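Local coordinates for NADPH-quinone reductase (Pediococcus pentosaceus ATCC 25745, PDB 3HA2), which probably binds FMN and passes electrons from NAD(P)H to quinones, its crystallised chain being the flavodoxin-like part of a longer protein, at residues Glu26-Val31 and Ala159-Ala164; Pro124-Ala129 and Met134-Ile139. All blocks are in the same frame, centred on the assembly; numbering follows the deposited sequence.

How the contacts relate
Two joins on the two faces of one parallel sheet illustrate how helices and loops cover a flavodoxin-like sheet. Contact 1 sets the loop 26-31, which leads into strand 31-35, against the C-terminal helix 150-165; contact 2 packs helix 123-131 on the start of strand 135-143. These two strands are the outermost within this chain. The centres of the contacts lie about 20 Å apart. Along the chain, contact 2 falls between the two segments of contact 1, and strand 135-143 is followed by helix 150-165. They meet at Tyr163, whose OH lies 2.6 Å from Pro138 O, a probable hydrogen bond, and packs on Leu137 and Ile139. Contact 2 also borders the second subunit, whereas contact 1 is touched by no other chain of the assembly.

Contact 1 (Glu26-Val31 and Ala159-Ala164); sequences ENFSNV and AYQQYA
Gln161 reaches from helix 150-165 to the ring of Phe28, and a single ring atom, CE2, receives most of its length. CB begins the approach 4.2 Å from Phe28 CE2. CG stands anti to the carbonyl carbon (chi1 -71°), which directs it at the ring edge, and the chain runs on extended beyond it. CG makes the closest touch, 3.9 Å from Phe28 CE2, near the plane of the ring. CD and NE2 follow at about the same distance as CB, so the aliphatic stem slides past one corner of the ring instead of lying over it. The two side chains cross at about a right angle, with the amide plane turned 86° from the ring. At the tip, NE2 passes the aromatic edge and gives its hydrogen bond to the backbone O of Ala24, at the end of helix 18-25.

A second patch lies one helical turn further on. The type I beta turn from Phe28 to Val31, closed by Val31 N to Phe28 O (3.1 Å), brings Val31 round to face the helix. Its CG2 branch packs 4.3 Å from Ala164 CB and also lies near the Ala164 carbonyl oxygen, which is hydrogen-bonded to Thr3 OG1. Ile25 touches both side chains and continues the apolar patch.

The chemistry is thus divided: between the loop and this helix the touch is purely van der Waals and modest, burying 154 Å² in all, while the polar end of Gln161 ties the C-terminal helix to the end of helix 18-25.

Contact 2 (Pro124-Ala129 and Met134-Ile139); sequences PFEAFA and MMYLPI
Tyr136 lays one face of its ring against the helix backbone at Glu126, whose CA sits 3.6 Å above the ring plane and over its centre, a CH-pi contact. On that face Glu126 CB reaches to 3.6 Å from Tyr136 CE2, and CG continues across toward CD2. With CG anti to the backbone N (chi1 -173°), the glutamate runs over the ring at about a right angle to the tyrosine side chain, its carboxylate only 14° from the ring plane. Ala129 CB packs 3.9 Å from Tyr136 CD1, and Phe125 CB lies near CE1.

At the turn, Met134 N donates to Ala129 O over 2.9 Å, while Ala129 CB and Met134 CB pack 4.0 Å apart. The selenium of Met134, a selenomethionine, comes 3.9 Å from Phe128 CE2 and meets the ring obliquely in a Met-aromatic contact.

Further out, a water gives a hydrogen bond to Glu126 OE1 and accepts one from Tyr136 OH, linking the two polar tips beyond the CH-pi contact. Arg123 forms a salt bridge with the same OE1, which is likely to hold the carboxylate in place. Were Tyr136 replaced by an alanine, Glu126 CA and Ala129 CB would probably lose the ring they pack on, and the bridging water its phenolic donor. Leu90, Leu95 and Ile55 touch Met134, while Trp63 of the second subunit meets the Phe128 ring edge-to-face.

Helix 123-131 thus turns back within a few residues onto strand 135-143, the returning half of a beta-alpha-beta crossover from strand 94-101 to strand 135-143, within the layered alpha/beta/alpha build of the flavodoxin-like fold.

Contact 1 (Glu26-Val31 and Ala159-Ala164)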
loop_
_atom_site.group_PDB
_atom_site.type_symbol
_atom_site.label_atom_id
_atom_site.label_comp_id
_atom_site.label_asym_id
_atom_site.label_seq_id
_atom_site.Cartn_x
_atom_site.Cartn_y
_atom_site.Cartn_z
ATOM N N GLU A 26 20.672 -18.648 -6.600
ATOM C CA GLU A 26 22.093 -18.442 -6.298
ATOM C C GLU A 26 23.035 -18.728 -7.458
ATOM O O GLU A 26 24.124 -18.168 -7.521
ATOM C CB GLU A 26 22.518 -19.232 -5.058
ATOM C CG GLU A 26 22.481 -18.381 -3.797
ATOM C CD GLU A 26 22.742 -19.172 -2.526
ATOM O OE1 GLU A 26 23.134 -20.362 -2.612
ATOM O OE2 GLU A 26 22.548 -18.582 -1.436
ATOM N N ASN A 27 22.609 -19.583 -8.381
ATOM C CA ASN A 27 23.464 -19.993 -9.485
ATOM C C ASN A 27 23.287 -19.194 -10.769
ATOM O O ASN A 27 24.036 -19.391 -11.729
ATOM C CB ASN A 27 23.283 -21.489 -9.760
ATOM C CG ASN A 27 23.517 -22.334 -8.518
ATOM O OD1 ASN A 27 22.724 -23.223 -8.202
ATOM N ND2 ASN A 27 24.597 -22.047 -7.799
ATOM N N PHE A 28 22.303 -18.296 -10.795
ATOM C CA PHE A 28 22.095 -17.449 -11.967
ATOM C C PHE A 28 22.829 -16.117 -11.793
ATOM O O PHE A 28 22.392 -15.266 -11.021
ATOM C CB PHE A 28 20.598 -17.226 -12.215
ATOM C CG PHE A 28 19.812 -18.502 -12.369
ATOM C CD1 PHE A 28 19.896 -19.255 -13.537
ATOM C CD2 PHE A 28 18.990 -18.953 -11.344
ATOM C CE1 PHE A 28 19.177 -20.439 -13.676
ATOM C CE2 PHE A 28 18.265 -20.136 -11.477
ATOM C CZ PHE A 28 18.361 -20.878 -12.643
ATOM N N SER A 29 23.935 -15.934 -12.516
ATOM C CA SER A 29 24.772 -14.752 -12.326
ATOM C C SER A 29 24.124 -13.449 -12.825
ATOM O O SER A 29 24.540 -12.358 -12.432
ATOM C CB SER A 29 26.166 -14.955 -12.933
ATOM O OG SER A 29 26.098 -15.010 -14.343
ATOM N N ASN A 30 23.100 -13.564 -13.665
ATOM C CA ASN A 30 22.367 -12.386 -14.149
ATOM C C ASN A 30 21.234 -11.934 -13.212
ATOM O O ASN A 30 20.583 -10.901 -13.460
ATOM C CB ASN A 30 21.841 -12.620 -15.567
ATOM C CG ASN A 30 20.866 -13.785 -15.653
ATOM O OD1 ASN A 30 20.957 -14.756 -14.897
ATOM N ND2 ASN A 30 19.913 -13.685 -16.580
ATOM N N VAL A 31 21.003 -12.710 -12.149
ATOM C CA VAL A 31 20.004 -12.368 -11.123
ATOM C C VAL A 31 20.688 -11.766 -9.894
ATOM O O VAL A 31 21.611 -12.371 -9.344
ATOM C CB VAL A 31 19.180 -13.600 -10.684
ATOM C CG1 VAL A 31 18.213 -13.213 -9.595
ATOM C CG2 VAL A 31 18.411 -14.186 -11.856
ATOM N N ALA A 159 9.136 -22.632 -10.495
ATOM C CA ALA A 159 8.343 -21.538 -11.065
ATOM C C ALA A 159 9.019 -20.204 -10.757
ATOM O O ALA A 159 9.071 -19.312 -11.603
ATOM C CB ALA A 159 6.901 -21.559 -10.524
ATOM N N TYR A 160 9.546 -20.091 -9.543
ATOM C CA TYR A 160 10.271 -18.888 -9.113
ATOM C C TYR A 160 11.531 -18.637 -9.949
ATOM O O TYR A 160 11.782 -17.509 -10.400
ATOM C CB TYR A 160 10.610 -19.020 -7.626
ATOM C CG TYR A 160 11.411 -17.868 -7.048
ATOM C CD1 TYR A 160 10.833 -16.607 -6.867
ATOM C CD2 TYR A 160 12.745 -18.050 -6.666
ATOM C CE1 TYR A 160 11.574 -15.546 -6.324
ATOM C CE2 TYR A 160 13.494 -16.997 -6.125
ATOM C CZ TYR A 160 12.904 -15.753 -5.957
ATOM O OH TYR A 160 13.635 -14.727 -5.394
ATOM N N GLN A 161 12.296 -19.703 -10.192
ATOM C CA GLN A 161 13.472 -19.627 -11.065
ATOM C C GLN A 161 13.113 -19.146 -12.469
ATOM O O GLN A 161 13.799 -18.294 -13.026
ATOM C CB GLN A 161 14.177 -20.984 -11.158
ATOM C CG GLN A 161 14.897 -21.399 -9.902
ATOM C CD GLN A 161 15.433 -22.819 -10.000
ATOM O OE1 GLN A 161 14.922 -23.637 -10.778
ATOM N NE2 GLN A 161 16.461 -23.122 -9.207
ATOM N N GLN A 162 12.043 -19.696 -13.034
ATOM C CA GLN A 162 11.545 -19.273 -14.348
ATOM C C GLN A 162 11.100 -17.816 -14.329
ATOM O O GLN A 162 11.394 -17.047 -15.253
ATOM C CB GLN A 162 10.376 -20.158 -14.777
ATOM C CG GLN A 162 10.788 -21.608 -15.043
ATOM C CD GLN A 162 11.861 -21.686 -16.109
ATOM O OE1 GLN A 162 11.635 -21.301 -17.263
ATOM N NE2 GLN A 162 13.044 -22.166 -15.729
ATOM N N TYR A 163 10.410 -17.451 -13.252
ATOM C CA TYR A 163 9.905 -16.090 -13.064
ATOM C C TYR A 163 11.048 -15.078 -13.106
ATOM O O TYR A 163 10.932 -14.029 -13.728
ATOM C CB TYR A 163 9.121 -15.999 -11.751
ATOM C CG TYR A 163 8.192 -14.793 -11.663
ATOM C CD1 TYR A 163 7.057 -14.703 -12.476
ATOM C CD2 TYR A 163 8.452 -13.742 -10.765
ATOM C CE1 TYR A 163 6.191 -13.591 -12.401
ATOM C CE2 TYR A 163 7.582 -12.629 -10.681
ATOM C CZ TYR A 163 6.464 -12.571 -11.503
ATOM O OH TYR A 163 5.621 -11.475 -11.432
ATOM N N ALA A 164 12.167 -15.429 -12.474
ATOM C CA ALA A 164 13.347 -14.578 -12.418
ATOM C C ALA A 164 14.206 -14.584 -13.685
ATOM O O ALA A 164 14.947 -13.638 -13.924
ATOM C CB ALA A 164 14.206 -14.953 -11.202
#

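Contact 2 (Pro124-Ala129 and Met134-Ile139)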
loop_
_atom_site.group_PDB
_atom_site.type_symbol
_atom_site.label_atom_id
_atom_site.label_comp_id
_atom_site.label_asym_id
_atom_site.label_seq_id
_atom_site.Cartn_x
_atom_site.Cartn_y
_atom_site.Cartn_z
ATOM N N PRO A 124 -2.372 -1.326 -7.081
ATOM C CA PRO A 124 -1.456 -0.171 -7.095
ATOM C C PRO A 124 -0.148 -0.412 -7.839
ATOM O O PRO A 124 0.389 0.529 -8.418
ATOM C CB PRO A 124 -1.188 0.101 -5.606
ATOM C CG PRO A 124 -2.336 -0.505 -4.893
ATOM C CD PRO A 124 -2.746 -1.706 -5.707
ATOM N N PHE A 125 0.364 -1.647 -7.839
ATOM C CA PHE A 125 1.614 -1.936 -8.579
ATOM C C PHE A 125 1.374 -1.978 -10.072
ATOM O O PHE A 125 2.219 -1.572 -10.865
ATOM C CB PHE A 125 2.242 -3.245 -8.096
ATOM C CG PHE A 125 2.823 -3.152 -6.720
ATOM C CD1 PHE A 125 4.004 -2.449 -6.499
ATOM C CD2 PHE A 125 2.178 -3.736 -5.641
ATOM C CE1 PHE A 125 4.531 -2.342 -5.227
ATOM C CE2 PHE A 125 2.719 -3.652 -4.364
ATOM C CZ PHE A 125 3.881 -2.952 -4.158
ATOM N N GLU A 126 0.214 -2.498 -10.457
ATOM C CA GLU A 126 -0.158 -2.502 -11.864
ATOM C C GLU A 126 -0.276 -1.063 -12.373
ATOM O O GLU A 126 0.211 -0.742 -13.457
ATOM C CB GLU A 126 -1.462 -3.280 -12.053
ATOM C CG GLU A 126 -1.879 -3.496 -13.507
ATOM C CD GLU A 126 -3.081 -4.453 -13.625
ATOM O OE1 GLU A 126 -3.508 -5.046 -12.604
ATOM O OE2 GLU A 126 -3.607 -4.608 -14.749
ATOM N N ALA A 127 -0.922 -0.204 -11.592
ATOM C CA ALA A 127 -1.051 1.206 -11.973
ATOM C C ALA A 127 0.317 1.913 -12.045
ATOM O O ALA A 127 0.556 2.742 -12.932
ATOM C CB ALA A 127 -2.000 1.932 -11.016
ATOM N N PHE A 128 1.210 1.582 -11.123
ATOM C CA PHE A 128 2.592 2.074 -11.191
ATOM C C PHE A 128 3.280 1.669 -12.494
ATOM O O PHE A 128 3.895 2.487 -13.179
ATOM C CB PHE A 128 3.415 1.574 -9.996
ATOM C CG PHE A 128 4.868 1.977 -10.055
ATOM C CD1 PHE A 128 5.272 3.239 -9.646
ATOM C CD2 PHE A 128 5.833 1.091 -10.529
ATOM C CE1 PHE A 128 6.621 3.619 -9.704
ATOM C CE2 PHE A 128 7.175 1.471 -10.586
ATOM C CZ PHE A 128 7.558 2.721 -10.174
ATOM N N ALA A 129 3.201 0.383 -12.815
ATOM C CA ALA A 129 3.782 -0.127 -14.051
ATOM C C ALA A 129 3.204 0.585 -15.261
ATOM O O ALA A 129 3.950 0.978 -16.158
ATOM C CB ALA A 129 3.586 -1.662 -14.143
HETATM N N MSE A 134 6.233 0.489 -17.825
HETATM C CA MSE A 134 6.776 -0.850 -17.610
HETATM C C MSE A 134 5.771 -1.903 -18.086
HETATM O O MSE A 134 4.578 -1.615 -18.195
HETATM C CB MSE A 134 7.061 -1.063 -16.123
HETATM C CG MSE A 134 8.117 -0.150 -15.563
HETATM SE SE MSE A 134 8.407 -0.527 -13.665
HETATM C CE MSE A 134 9.710 -1.995 -13.853
HETATM N N MSE A 135 6.269 -3.105 -18.369
HETATM C CA MSE A 135 5.460 -4.262 -18.682
HETATM C C MSE A 135 5.171 -5.049 -17.397
HETATM O O MSE A 135 6.078 -5.599 -16.787
HETATM C CB MSE A 135 6.206 -5.151 -19.688
HETATM C CG MSE A 135 5.631 -6.537 -19.849
HETATM SE SE MSE A 135 3.863 -6.448 -20.670
HETATM C CE MSE A 135 4.372 -5.815 -22.466
ATOM N N TYR A 136 3.908 -5.109 -17.002
ATOM C CA TYR A 136 3.502 -5.817 -15.787
ATOM C C TYR A 136 3.352 -7.306 -16.074
ATOM O O TYR A 136 2.575 -7.714 -16.969
ATOM C CB TYR A 136 2.158 -5.257 -15.341
ATOM C CG TYR A 136 1.708 -5.602 -13.955
ATOM C CD1 TYR A 136 2.453 -5.194 -12.833
ATOM C CD2 TYR A 136 0.506 -6.281 -13.742
ATOM C CE1 TYR A 136 2.025 -5.463 -11.540
ATOM C CE2 TYR A 136 0.058 -6.553 -12.421
ATOM C CZ TYR A 136 0.834 -6.140 -11.344
ATOM O OH TYR A 136 0.416 -6.362 -10.066
ATOM N N LEU A 137 4.131 -8.106 -15.356
ATOM C CA LEU A 137 4.078 -9.570 -15.462
ATOM C C LEU A 137 2.941 -10.146 -14.630
ATOM O O LEU A 137 2.484 -9.498 -13.683
ATOM C CB LEU A 137 5.396 -10.184 -14.971
ATOM C CG LEU A 137 6.705 -9.789 -15.665
ATOM C CD1 LEU A 137 7.899 -10.342 -14.881
ATOM C CD2 LEU A 137 6.745 -10.267 -17.103
ATOM N N PRO A 138 2.480 -11.369 -14.962
ATOM C CA PRO A 138 1.532 -12.001 -14.051
ATOM C C PRO A 138 2.226 -12.102 -12.697
ATOM O O PRO A 138 3.426 -12.275 -12.647
ATOM C CB PRO A 138 1.343 -13.397 -14.645
ATOM C CG PRO A 138 1.708 -13.272 -16.046
ATOM C CD PRO A 138 2.798 -12.241 -16.104
ATOM N N ILE A 139 1.463 -11.966 -11.624
ATOM C CA ILE A 139 1.968 -12.026 -10.244
ATOM C C ILE A 139 2.309 -13.454 -9.829
ATOM O O ILE A 139 1.566 -14.377 -10.133
ATOM C CB ILE A 139 0.878 -11.495 -9.304
ATOM C CG1 ILE A 139 0.507 -10.049 -9.707
ATOM C CG2 ILE A 139 1.299 -11.607 -7.815
ATOM C CD1 ILE A 139 -0.908 -9.633 -9.308
HETATM O O HOH W 1 -2.543 -6.262 -10.270
#